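Local coordinates for protein endo-beta-1,4-glucanase (Bacillus licheniformis, PDB 2JEN) that hydrolyses the beta-1,4-glucan backbone of xyloglucan as a family 12 endoglucanase, an activity directed at the plant cell wall, at residues N43-Y47 with T103-G107; D72-N78 with G247-I253; P109-Q115 with L229-V235. The protein carries 1 engineered substitution. All coordinates share one frame; numbering follows the deposited sequence.

Contact 1. Residues N43-Y47 with T103-G107. With SO4 (sulfate ion), chain H; SO4 (sulfate ion), chain B.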
loop_
_atom_site.group_PDB
_atom_site.type_symbol
_atom_site.label_atom_id
_atom_site.label_comp_id
_atom_site.label_asym_id
_atom_site.label_seq_id
_atom_site.Cartn_x
_atom_site.Cartn_y
_atom_site.Cartn_z
ATOM N N ASN A 43 -11.043 24.806 -14.608
ATOM C CA ASN A 43 -11.342 25.978 -13.795
ATOM C C ASN A 43 -12.425 25.691 -12.760
ATOM O O ASN A 43 -13.287 26.517 -12.471
ATOM C CB ASN A 43 -11.711 27.171 -14.701
ATOM C CG ASN A 43 -11.685 28.508 -13.980
ATOM O OD1 ASN A 43 -12.431 29.430 -14.355
ATOM N ND2 ASN A 43 -10.863 28.627 -12.947
ATOM N N LYS A 44 -12.332 24.501 -12.159
ATOM C CA LYS A 44 -13.245 24.030 -11.130
ATOM C C LYS A 44 -14.711 23.921 -11.597
ATOM O O LYS A 44 -15.593 23.813 -10.766
ATOM C CB LYS A 44 -13.145 24.784 -9.812
ATOM C CG LYS A 44 -11.778 24.777 -9.166
ATOM C CD LYS A 44 -11.744 25.450 -7.824
ATOM C CE LYS A 44 -12.395 24.670 -6.702
ATOM N NZ LYS A 44 -12.333 25.340 -5.358
ATOM N N LYS A 45 -14.935 23.832 -12.899
ATOM C CA LYS A 45 -16.289 23.549 -13.418
ATOM C C LYS A 45 -16.697 22.115 -13.110
ATOM O O LYS A 45 -17.872 21.825 -12.935
ATOM C CB LYS A 45 -16.313 23.755 -14.936
ATOM C CG LYS A 45 -17.699 23.655 -15.569
ATOM C CD LYS A 45 -17.592 23.783 -17.089
ATOM C CE LYS A 45 -18.931 23.461 -17.747
ATOM N NZ LYS A 45 -18.901 23.518 -19.237
ATOM N N TYR A 46 -15.713 21.239 -13.031
ATOM C CA TYR A 46 -15.958 19.818 -12.753
ATOM C C TYR A 46 -15.065 19.354 -11.643
ATOM O O TYR A 46 -14.003 19.927 -11.392
ATOM C CB TYR A 46 -15.627 18.970 -13.978
ATOM C CG TYR A 46 -16.210 19.427 -15.297
ATOM C CD1 TYR A 46 -17.577 19.582 -15.488
ATOM C CD2 TYR A 46 -15.384 19.668 -16.374
ATOM C CE1 TYR A 46 -18.086 19.964 -16.735
ATOM C CE2 TYR A 46 -15.874 20.052 -17.590
ATOM C CZ TYR A 46 -17.225 20.192 -17.767
ATOM O OH TYR A 46 -17.722 20.574 -19.006
ATOM N N TYR A 47 -15.447 18.243 -11.030
ATOM C CA TYR A 47 -14.464 17.459 -10.244
ATOM C C TYR A 47 -14.723 16.005 -10.386
ATOM O O TYR A 47 -15.862 15.560 -10.507
ATOM C CB TYR A 47 -14.437 17.856 -8.758
ATOM C CG TYR A 47 -15.768 17.841 -8.028
ATOM C CD1 TYR A 47 -16.596 18.951 -8.027
ATOM C CD2 TYR A 47 -16.181 16.722 -7.292
ATOM C CE1 TYR A 47 -17.788 18.932 -7.320
ATOM C CE2 TYR A 47 -17.381 16.739 -6.574
ATOM C CZ TYR A 47 -18.187 17.834 -6.619
ATOM O OH TYR A 47 -19.353 17.854 -5.877
ATOM N N THR A 103 -20.908 23.871 -8.864
ATOM C CA THR A 103 -19.579 24.207 -9.386
ATOM C C THR A 103 -19.631 25.448 -10.274
ATOM O O THR A 103 -20.590 25.706 -11.013
ATOM C CB THR A 103 -18.931 23.039 -10.141
ATOM O OG1 THR A 103 -19.770 22.625 -11.212
ATOM C CG2 THR A 103 -18.612 21.817 -9.220
ATOM N N ALA A 104 -18.583 26.229 -10.141
ATOM C CA ALA A 104 -18.461 27.486 -10.872
ATOM C C ALA A 104 -18.512 27.253 -12.354
ATOM O O ALA A 104 -17.797 26.420 -12.899
ATOM C CB ALA A 104 -17.114 28.139 -10.461
ATOM N N GLY A 105 -19.344 28.027 -13.067
ATOM C CA GLY A 105 -19.391 27.940 -14.498
ATOM C C GLY A 105 -20.093 26.735 -15.060
ATOM O O GLY A 105 -20.062 26.507 -16.247
ATOM N N SER A 106 -20.734 25.933 -14.207
ATOM C CA SER A 106 -21.368 24.730 -14.695
ATOM C C SER A 106 -22.621 25.006 -15.510
ATOM O O SER A 106 -23.014 24.224 -16.346
ATOM C CB SER A 106 -21.711 23.814 -13.515
ATOM O OG SER A 106 -22.590 24.412 -12.578
ATOM N N GLY A 107 -23.259 26.125 -15.219
ATOM C CA GLY A 107 -24.560 26.424 -15.784
ATOM C C GLY A 107 -25.740 25.912 -14.980
ATOM O O GLY A 107 -26.901 26.142 -15.347
HETATM S S SO4 H . -9.957 28.301 -5.802
HETATM O O1 SO4 H . -9.209 29.301 -5.023
HETATM O O2 SO4 H . -10.644 27.366 -4.904
HETATM O O3 SO4 H . -10.970 29.021 -6.579
HETATM O O4 SO4 H . -9.156 27.509 -6.689
HETATM S S SO4 B . -7.818 24.862 -15.954
HETATM O O1 SO4 B . -8.791 24.536 -17.008
HETATM O O2 SO4 B . -6.570 24.119 -16.165
HETATM O O3 SO4 B . -7.525 26.294 -16.057
HETATM O O4 SO4 B . -8.254 24.564 -14.621
HETATM O O HOH W 1 -15.498 27.328 -14.012
HETATM O O HOH W 2 -16.417 25.158 -8.530
#
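Thr-103 OG1 is gripped by two backbone groups: it donates to Lys-45 O at 2.7 Å, from 38° above that carbonyl's plane, and is also hydrogen-bonded to Gly-95 N. This rotamer (chi1 58°) sets OG1 between the backbone N and the carbonyl carbon and sends CG2 to the edge of the Tyr-47 ring, 3.6 Å from CE1. A valine here would probably leave Lys-45 O and Gly-95 N without this hydroxyl. Thr-103 also opens a type II beta turn that runs to Ser-106, closed by Ser-106 N and OG converging on Thr-103 O. Lys-45 stretches its extended chain along this turn, CE passing 3.6 Å from Gly-105 O, and its NZ is held by Val-258 O. Lys-45 CA also points its hydrogen at Ala-104 O (3.3 Å). Two waters stitch the outer side, one between Asn-43 O and Ala-104 O, the other between Lys-44 O and Ala-104 N. On the solvent side Lys-44 NZ donates to O2 of a sulfate ion (2.7 Å), probably from the crystallisation liquor. Lys-45 and Tyr-46 form a classic beta bulge facing Phe-41 of strand 38-41, while Tyr-47 pairs through its backbone with Val-93 of strand 91-95.

Contact 2. Residues D72-N78 with G247-I253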
loop_
_atom_site.group_PDB
_atom_site.type_symbol
_atom_site.label_atom_id
_atom_site.label_comp_id
_atom_site.label_asym_id
_atom_site.label_seq_id
_atom_site.Cartn_x
_atom_site.Cartn_y
_atom_site.Cartn_z
ATOM N N ASP A 72 -7.600 12.624 -20.382
ATOM C CA ASP A 72 -6.968 11.394 -19.908
ATOM C C ASP A 72 -7.127 11.355 -18.398
ATOM O O ASP A 72 -6.272 11.801 -17.635
ATOM C CB ASP A 72 -5.486 11.370 -20.326
ATOM C CG ASP A 72 -4.808 10.052 -20.016
ATOM O OD1 ASP A 72 -5.493 8.985 -20.060
ATOM O OD2 ASP A 72 -3.555 10.062 -19.789
ATOM N N MET A 73 -8.209 10.749 -17.966
ATOM C CA MET A 73 -8.611 10.753 -16.562
ATOM C C MET A 73 -9.480 9.552 -16.311
ATOM O O MET A 73 -9.958 8.928 -17.289
ATOM C CB MET A 73 -9.327 12.050 -16.205
ATOM C CG MET A 73 -10.602 12.269 -16.952
ATOM S SD MET A 73 -11.367 13.866 -16.588
ATOM C CE MET A 73 -12.413 14.109 -18.035
ATOM N N GLY A 74 -9.741 9.228 -15.053
ATOM C CA GLY A 74 -10.556 8.051 -14.793
ATOM C C GLY A 74 -10.422 7.598 -13.361
ATOM O O GLY A 74 -10.158 8.409 -12.460
ATOM N N TRP A 75 -10.650 6.321 -13.137
ATOM C CA TRP A 75 -10.594 5.745 -11.799
ATOM C C TRP A 75 -10.420 4.236 -11.894
ATOM O O TRP A 75 -10.702 3.651 -12.917
ATOM C CB TRP A 75 -11.791 6.141 -10.928
ATOM C CG TRP A 75 -13.137 5.998 -11.589
ATOM C CD1 TRP A 75 -13.940 4.892 -11.597
ATOM C CD2 TRP A 75 -13.868 7.025 -12.275
ATOM N NE1 TRP A 75 -15.082 5.152 -12.304
ATOM C CE2 TRP A 75 -15.088 6.461 -12.703
ATOM C CE3 TRP A 75 -13.616 8.369 -12.576
ATOM C CZ2 TRP A 75 -16.025 7.169 -13.443
ATOM C CZ3 TRP A 75 -14.547 9.066 -13.322
ATOM C CH2 TRP A 75 -15.742 8.462 -13.740
ATOM N N VAL A 76 -9.919 3.662 -10.810
ATOM C CA VAL A 76 -9.533 2.296 -10.682
ATOM C C VAL A 76 -10.187 1.803 -9.380
ATOM O O VAL A 76 -10.205 2.541 -8.394
ATOM C CB VAL A 76 -7.998 2.270 -10.609
ATOM C CG1 VAL A 76 -7.494 0.839 -10.717
ATOM C CG2 VAL A 76 -7.385 3.223 -11.717
ATOM N N TRP A 77 -10.669 0.573 -9.349
ATOM C CA TRP A 77 -11.404 0.100 -8.188
ATOM C C TRP A 77 -11.253 -1.394 -7.936
ATOM O O TRP A 77 -10.912 -2.186 -8.840
ATOM C CB TRP A 77 -12.909 0.386 -8.345
ATOM C CG TRP A 77 -13.637 -0.373 -9.434
ATOM C CD1 TRP A 77 -14.179 -1.612 -9.349
ATOM C CD2 TRP A 77 -13.917 0.083 -10.769
ATOM N NE1 TRP A 77 -14.780 -1.955 -10.548
ATOM C CE2 TRP A 77 -14.640 -0.925 -11.426
ATOM C CE3 TRP A 77 -13.630 1.251 -11.469
ATOM C CZ2 TRP A 77 -15.113 -0.778 -12.728
ATOM C CZ3 TRP A 77 -14.084 1.382 -12.786
ATOM C CH2 TRP A 77 -14.836 0.378 -13.371
ATOM N N ASN A 78 -11.548 -1.755 -6.700
ATOM C CA ASN A 78 -11.697 -3.123 -6.284
ATOM C C ASN A 78 -12.731 -3.220 -5.185
ATOM O O ASN A 78 -12.537 -2.650 -4.113
ATOM C CB ASN A 78 -10.364 -3.639 -5.724
ATOM C CG ASN A 78 -10.447 -5.020 -5.178
ATOM O OD1 ASN A 78 -11.060 -5.892 -5.766
ATOM N ND2 ASN A 78 -9.865 -5.228 -4.017
ATOM N N GLY A 247 -16.552 -6.384 -7.963
ATOM C CA GLY A 247 -15.518 -6.635 -8.948
ATOM C C GLY A 247 -14.418 -5.592 -8.953
ATOM O O GLY A 247 -14.421 -4.640 -8.152
ATOM N N THR A 248 -13.491 -5.770 -9.888
ATOM C CA THR A 248 -12.323 -4.938 -9.975
ATOM C C THR A 248 -12.120 -4.497 -11.406
ATOM O O THR A 248 -12.397 -5.240 -12.346
ATOM C CB THR A 248 -11.049 -5.739 -9.587
ATOM O OG1 THR A 248 -11.276 -6.529 -8.420
ATOM C CG2 THR A 248 -9.886 -4.826 -9.357
ATOM N N GLY A 249 -11.593 -3.292 -11.586
ATOM C CA GLY A 249 -11.305 -2.793 -12.920
ATOM C C GLY A 249 -11.029 -1.319 -12.937
ATOM O O GLY A 249 -10.630 -0.736 -11.932
ATOM N N GLN A 250 -11.209 -0.700 -14.092
ATOM C CA GLN A 250 -10.949 0.688 -14.258
ATOM C C GLN A 250 -11.719 1.241 -15.435
ATOM O O GLN A 250 -12.126 0.486 -16.347
ATOM C CB GLN A 250 -9.463 0.912 -14.469
ATOM C CG GLN A 250 -8.926 0.417 -15.790
ATOM C CD GLN A 250 -7.428 0.483 -15.852
ATOM O OE1 GLN A 250 -6.834 1.582 -15.907
ATOM N NE2 GLN A 250 -6.793 -0.689 -15.837
ATOM N N ILE A 251 -11.879 2.550 -15.421
ATOM C CA ILE A 251 -12.352 3.315 -16.552
ATOM C C ILE A 251 -11.314 4.350 -16.916
ATOM O O ILE A 251 -10.605 4.880 -16.048
ATOM C CB ILE A 251 -13.701 4.023 -16.238
ATOM C CG1 ILE A 251 -14.397 4.572 -17.503
ATOM C CG2 ILE A 251 -13.539 5.145 -15.207
ATOM C CD1 ILE A 251 -15.852 5.000 -17.298
ATOM N N ASN A 252 -11.252 4.676 -18.204
ATOM C CA ASN A 252 -10.518 5.819 -18.675
ATOM C C ASN A 252 -11.450 6.618 -19.552
ATOM O O ASN A 252 -12.197 6.041 -20.367
ATOM C CB ASN A 252 -9.282 5.395 -19.471
ATOM C CG ASN A 252 -8.570 6.561 -20.058
ATOM O OD1 ASN A 252 -7.637 7.188 -19.418
ATOM N ND2 ASN A 252 -8.978 6.911 -21.232
ATOM N N ILE A 253 -11.460 7.919 -19.361
ATOM C CA ILE A 253 -12.265 8.855 -20.091
ATOM C C ILE A 253 -11.353 9.709 -20.966
ATOM O O ILE A 253 -10.363 10.279 -20.484
ATOM C CB ILE A 253 -13.075 9.732 -19.144
ATOM C CG1 ILE A 253 -14.077 8.847 -18.387
ATOM C CG2 ILE A 253 -13.755 10.879 -19.895
ATOM C CD1 ILE A 253 -14.760 9.539 -17.237
#
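Antiparallel pairing of strands 72-79 and 247-260 builds the middle of the six-stranded sheet in the family 12 beta-sandwich, Met-73, Trp-75 and Trp-77 standing opposite Ile-253, Ile-251 and Gly-249 as hydrogen-bonded pairs. The straightest bond is Ile-253 N to Met-73 O (2.8 Å, 174° at the hydrogen); its return bond from Met-73 N is long and weak. Between these pairs, CA hydrogens of Gly-74 and Val-76 lean on Ile-251 O and Gly-249 O. A CB on Gly-74 would run into Ile-251 O, so the close approach there depends on the bare backbone.

The tryptophan side is tightly filled. Ile-251 CG2 sits over one face of Trp-75, 3.3 Å from the centroid of its five-membered ring, a CH-pi contact only 14° off the normal. Ile-253 CD1 reaches Trp-75 CH2 at 3.8 Å, and Trp-75 NE1 is satisfied by Thr-242 OG1. Trp-77, with chi1 67° placing CG between the backbone N and the carbonyl carbon, folds its ring across to the partner strand: Gly-249 O and Gln-250 N lie over one face, and Gly-247 O meets the edge 3.3 Å from CD1.

On the other face, Thr-248 OG1 donates to Asn-78 OD1 (2.7 Å), while Val-76 and Gln-250 pack on Pro-80 of the third subunit. Gln-250 NE2 bonds Thr-248 OG1 of the third subunit, and Asp-72 holds Asn-82 and Ser-81 of that same subunit. Strand 62-67 flanks 72-79, strand 118-128 flanks 247-260, Trp-75 packs on Ile-92 of strand 91-95, and Trp-77 on Thr-242 and Val-244 of strand 234-244.

Contact 3. Residues P109-Q115 with L229-V235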
loop_
_atom_site.group_PDB
_atom_site.type_symbol
_atom_site.label_atom_id
_atom_site.label_comp_id
_atom_site.label_asym_id
_atom_site.label_seq_id
_atom_site.Cartn_x
_atom_site.Cartn_y
_atom_site.Cartn_z
ATOM N N PRO A 109 -27.892 25.971 -11.273
ATOM C CA PRO A 109 -29.122 25.273 -11.668
ATOM C C PRO A 109 -29.772 25.895 -12.883
ATOM O O PRO A 109 -29.560 27.077 -13.151
ATOM C CB PRO A 109 -30.020 25.463 -10.440
ATOM C CG PRO A 109 -29.629 26.791 -9.937
ATOM C CD PRO A 109 -28.135 26.893 -10.160
ATOM N N THR A 110 -30.514 25.086 -13.638
ATOM C CA THR A 110 -31.277 25.555 -14.779
ATOM C C THR A 110 -32.692 25.010 -14.696
ATOM O O THR A 110 -32.905 23.804 -14.573
ATOM C CB THR A 110 -30.573 25.204 -16.119
ATOM O OG1 THR A 110 -31.256 25.797 -17.235
ATOM C CG2 THR A 110 -30.418 23.740 -16.406
ATOM N N ARG A 111 -33.666 25.906 -14.815
ATOM C CA ARG A 111 -35.049 25.522 -14.677
ATOM C C ARG A 111 -35.533 24.862 -15.954
ATOM O O ARG A 111 -35.270 25.340 -17.045
ATOM C CB ARG A 111 -35.929 26.717 -14.347
ATOM C CG ARG A 111 -37.118 26.306 -13.504
ATOM C CD ARG A 111 -38.064 27.417 -13.148
ATOM N NE ARG A 111 -38.822 27.076 -11.940
ATOM C CZ ARG A 111 -39.588 27.927 -11.266
ATOM N NH1 ARG A 111 -39.699 29.199 -11.666
ATOM N NH2 ARG A 111 -40.202 27.526 -10.160
ATOM N N LEU A 112 -36.250 23.745 -15.858
ATOM C CA LEU A 112 -36.662 23.060 -17.062
ATOM C C LEU A 112 -37.514 23.962 -17.993
ATOM O O LEU A 112 -37.416 23.877 -19.206
ATOM C CB LEU A 112 -37.431 21.779 -16.719
ATOM C CG LEU A 112 -36.583 20.649 -16.130
ATOM C CD1 LEU A 112 -37.557 19.503 -15.776
ATOM C CD2 LEU A 112 -35.505 20.210 -17.157
ATOM N N SER A 113 -38.311 24.826 -17.395
ATOM C CA SER A 113 -39.161 25.725 -18.196
ATOM C C SER A 113 -38.366 26.774 -18.983
ATOM O O SER A 113 -38.907 27.402 -19.912
ATOM C CB SER A 113 -40.187 26.406 -17.305
ATOM O OG SER A 113 -39.582 27.115 -16.256
ATOM N N ASP A 114 -37.085 26.957 -18.668
ATOM C CA ASP A 114 -36.218 27.814 -19.486
ATOM C C ASP A 114 -35.725 27.129 -20.741
ATOM O O ASP A 114 -35.187 27.785 -21.623
ATOM C CB ASP A 114 -35.095 28.393 -18.641
ATOM C CG ASP A 114 -35.613 29.423 -17.651
ATOM O OD1 ASP A 114 -36.642 30.079 -17.965
ATOM O OD2 ASP A 114 -35.017 29.612 -16.593
ATOM N N GLN A 115 -35.911 25.809 -20.821
ATOM C CA GLN A 115 -35.701 25.013 -22.035
ATOM C C GLN A 115 -34.291 25.141 -22.581
ATOM O O GLN A 115 -34.083 25.093 -23.783
ATOM C CB GLN A 115 -36.749 25.321 -23.141
ATOM C CG GLN A 115 -38.136 24.720 -22.881
ATOM C CD GLN A 115 -38.183 23.201 -22.992
ATOM O OE1 GLN A 115 -37.824 22.611 -24.018
ATOM N NE2 GLN A 115 -38.657 22.564 -21.943
ATOM N N LEU A 229 -42.844 14.622 -14.829
ATOM C CA LEU A 229 -41.884 15.606 -14.363
ATOM C C LEU A 229 -42.417 16.991 -14.679
ATOM O O LEU A 229 -42.758 17.266 -15.839
ATOM C CB LEU A 229 -40.554 15.346 -15.066
ATOM C CG LEU A 229 -39.333 16.149 -14.626
ATOM C CD1 LEU A 229 -38.986 15.875 -13.161
ATOM C CD2 LEU A 229 -38.194 15.778 -15.543
ATOM N N SER A 230 -42.473 17.847 -13.665
ATOM C CA SER A 230 -42.872 19.224 -13.837
ATOM C C SER A 230 -41.748 20.102 -14.353
ATOM O O SER A 230 -40.634 20.037 -13.855
ATOM C CB SER A 230 -43.368 19.777 -12.511
ATOM O OG SER A 230 -43.614 21.180 -12.632
ATOM N N LYS A 231 -42.027 20.989 -15.310
ATOM C CA LYS A 231 -40.965 21.891 -15.783
ATOM C C LYS A 231 -40.674 23.059 -14.839
ATOM O O LYS A 231 -39.753 23.848 -15.108
ATOM C CB LYS A 231 -41.172 22.320 -17.229
ATOM C CG LYS A 231 -41.127 21.143 -18.223
ATOM C CD LYS A 231 -41.043 21.582 -19.670
ATOM C CE LYS A 231 -41.216 20.457 -20.652
ATOM N NZ LYS A 231 -41.137 20.925 -22.063
ATOM N N THR A 232 -41.351 23.115 -13.696
ATOM C CA THR A 232 -40.965 24.036 -12.637
ATOM C C THR A 232 -39.648 23.587 -11.937
ATOM O O THR A 232 -39.033 24.353 -11.201
ATOM C CB THR A 232 -42.017 24.193 -11.538
ATOM O OG1 THR A 232 -42.304 22.934 -10.922
ATOM C CG2 THR A 232 -43.300 24.767 -12.121
ATOM N N LYS A 233 -39.278 22.329 -12.110
ATOM C CA LYS A 233 -38.095 21.849 -11.413
ATOM C C LYS A 233 -36.809 22.318 -12.085
ATOM O O LYS A 233 -36.762 22.676 -13.266
ATOM C CB LYS A 233 -38.154 20.340 -11.236
ATOM C CG LYS A 233 -39.204 19.957 -10.223
ATOM C CD LYS A 233 -39.449 18.496 -10.252
ATOM C CE LYS A 233 -40.316 18.058 -9.101
ATOM N NZ LYS A 233 -40.537 16.580 -9.131
ATOM N N TYR A 234 -35.771 22.319 -11.279
ATOM C CA TYR A 234 -34.432 22.716 -11.708
ATOM C C TYR A 234 -33.535 21.518 -11.879
ATOM O O TYR A 234 -33.518 20.629 -11.022
ATOM C CB TYR A 234 -33.789 23.612 -10.632
ATOM C CG TYR A 234 -34.425 24.964 -10.541
ATOM C CD1 TYR A 234 -35.507 25.174 -9.705
ATOM C CD2 TYR A 234 -33.943 26.025 -11.288
ATOM C CE1 TYR A 234 -36.110 26.436 -9.634
ATOM C CE2 TYR A 234 -34.566 27.282 -11.237
ATOM C CZ TYR A 234 -35.614 27.466 -10.389
ATOM O OH TYR A 234 -36.221 28.716 -10.320
ATOM N N VAL A 235 -32.745 21.508 -12.964
ATOM C CA VAL A 235 -31.630 20.584 -13.044
ATOM C C VAL A 235 -30.478 21.151 -12.208
ATOM O O VAL A 235 -30.043 22.285 -12.402
ATOM C CB VAL A 235 -31.200 20.322 -14.487
ATOM C CG1 VAL A 235 -29.995 19.378 -14.541
ATOM C CG2 VAL A 235 -32.383 19.821 -15.354
HETATM O O HOH W 3 -39.300 24.933 -8.556
#
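Leu-112 against Val-235 and Leu-229 makes the packed inner side of this contact, and Arg-111 on Tyr-234 its more exposed outer one. Inside, Leu-112 pushes its two methyls apart: CD2 lies 3.6 Å from Val-235 CG2, and CD1 touches Leu-229 CD2 at 3.8 Å, the leucine crossing each partner at about a right angle. Lys-231 CB adds to this side, 3.8 Å from Leu-112 CB. The backbone of Leu-112 is fixed as well, since Leu-112 N gives a nearly straight bond to Lys-233 O (2.9 Å, 173° at the hydrogen), drawing the 3-10 segment 112-114 against the type I turn Ser-230 to Lys-233. Thr-110 and Val-235 form an antiparallel hydrogen-bonded pair, Val-235 N reaching Thr-110 O at 2.8 Å, and Thr-110 CG2 lies alongside Val-235 CB.

Outside, Arg-111 runs its chain, extended from CG to NE, over one face of the Tyr-234 ring. CG stands 3.7 Å from the ring centroid in a CH-pi contact, and the guanidinium lies only 15° from the plane of the ring, with Tyr-234 OH above one of its faces. In the guanidinium plane, NE donates to Thr-232 O at 2.8 Å. A water donates to the same oxygen and accepts a longer bond from Arg-111 NH2, so Thr-232 O and the water hold one edge of the group while Tyr-234 lies against a face. Ser-113 N adds a weak bond to Lys-231 O. Lys-231 carries its NZ to a salt bridge with Asp-224, while Lys-233 NZ turns to Asp-154.

Strand 110-111 thus edges strand 234-244. Leu-112 packs on Thr-219 and Leu-229 on Leu-222, both of helix 215-225; Leu-112 also meets Leu-140 of strand 131-141, while Val-235 rests on Ile-118 of strand 118-128.

Contact 2 is the buried one, an even strand pairing in the six-stranded sheet with aromatic rings turned inward; contacts 1 and 3 are partly buried and both serve the larger mixed sheet. They adjoin in the sequence, the loop at 103-107 leading into the strand at 110-111, yet their centres lie about 19 Å apart. Contact 1 is chiefly polar, a hydroxyl and waters tying a turn to the start of a strand, with sulfates outside 43-47, whereas contact 3 joins short strand pairing to an aliphatic core and an arginine laid on a tyrosine. Contacts 2 and 3 stand on opposite sides of the chain's centre, though strands 234-244 and 247-260 follow each other in sequence.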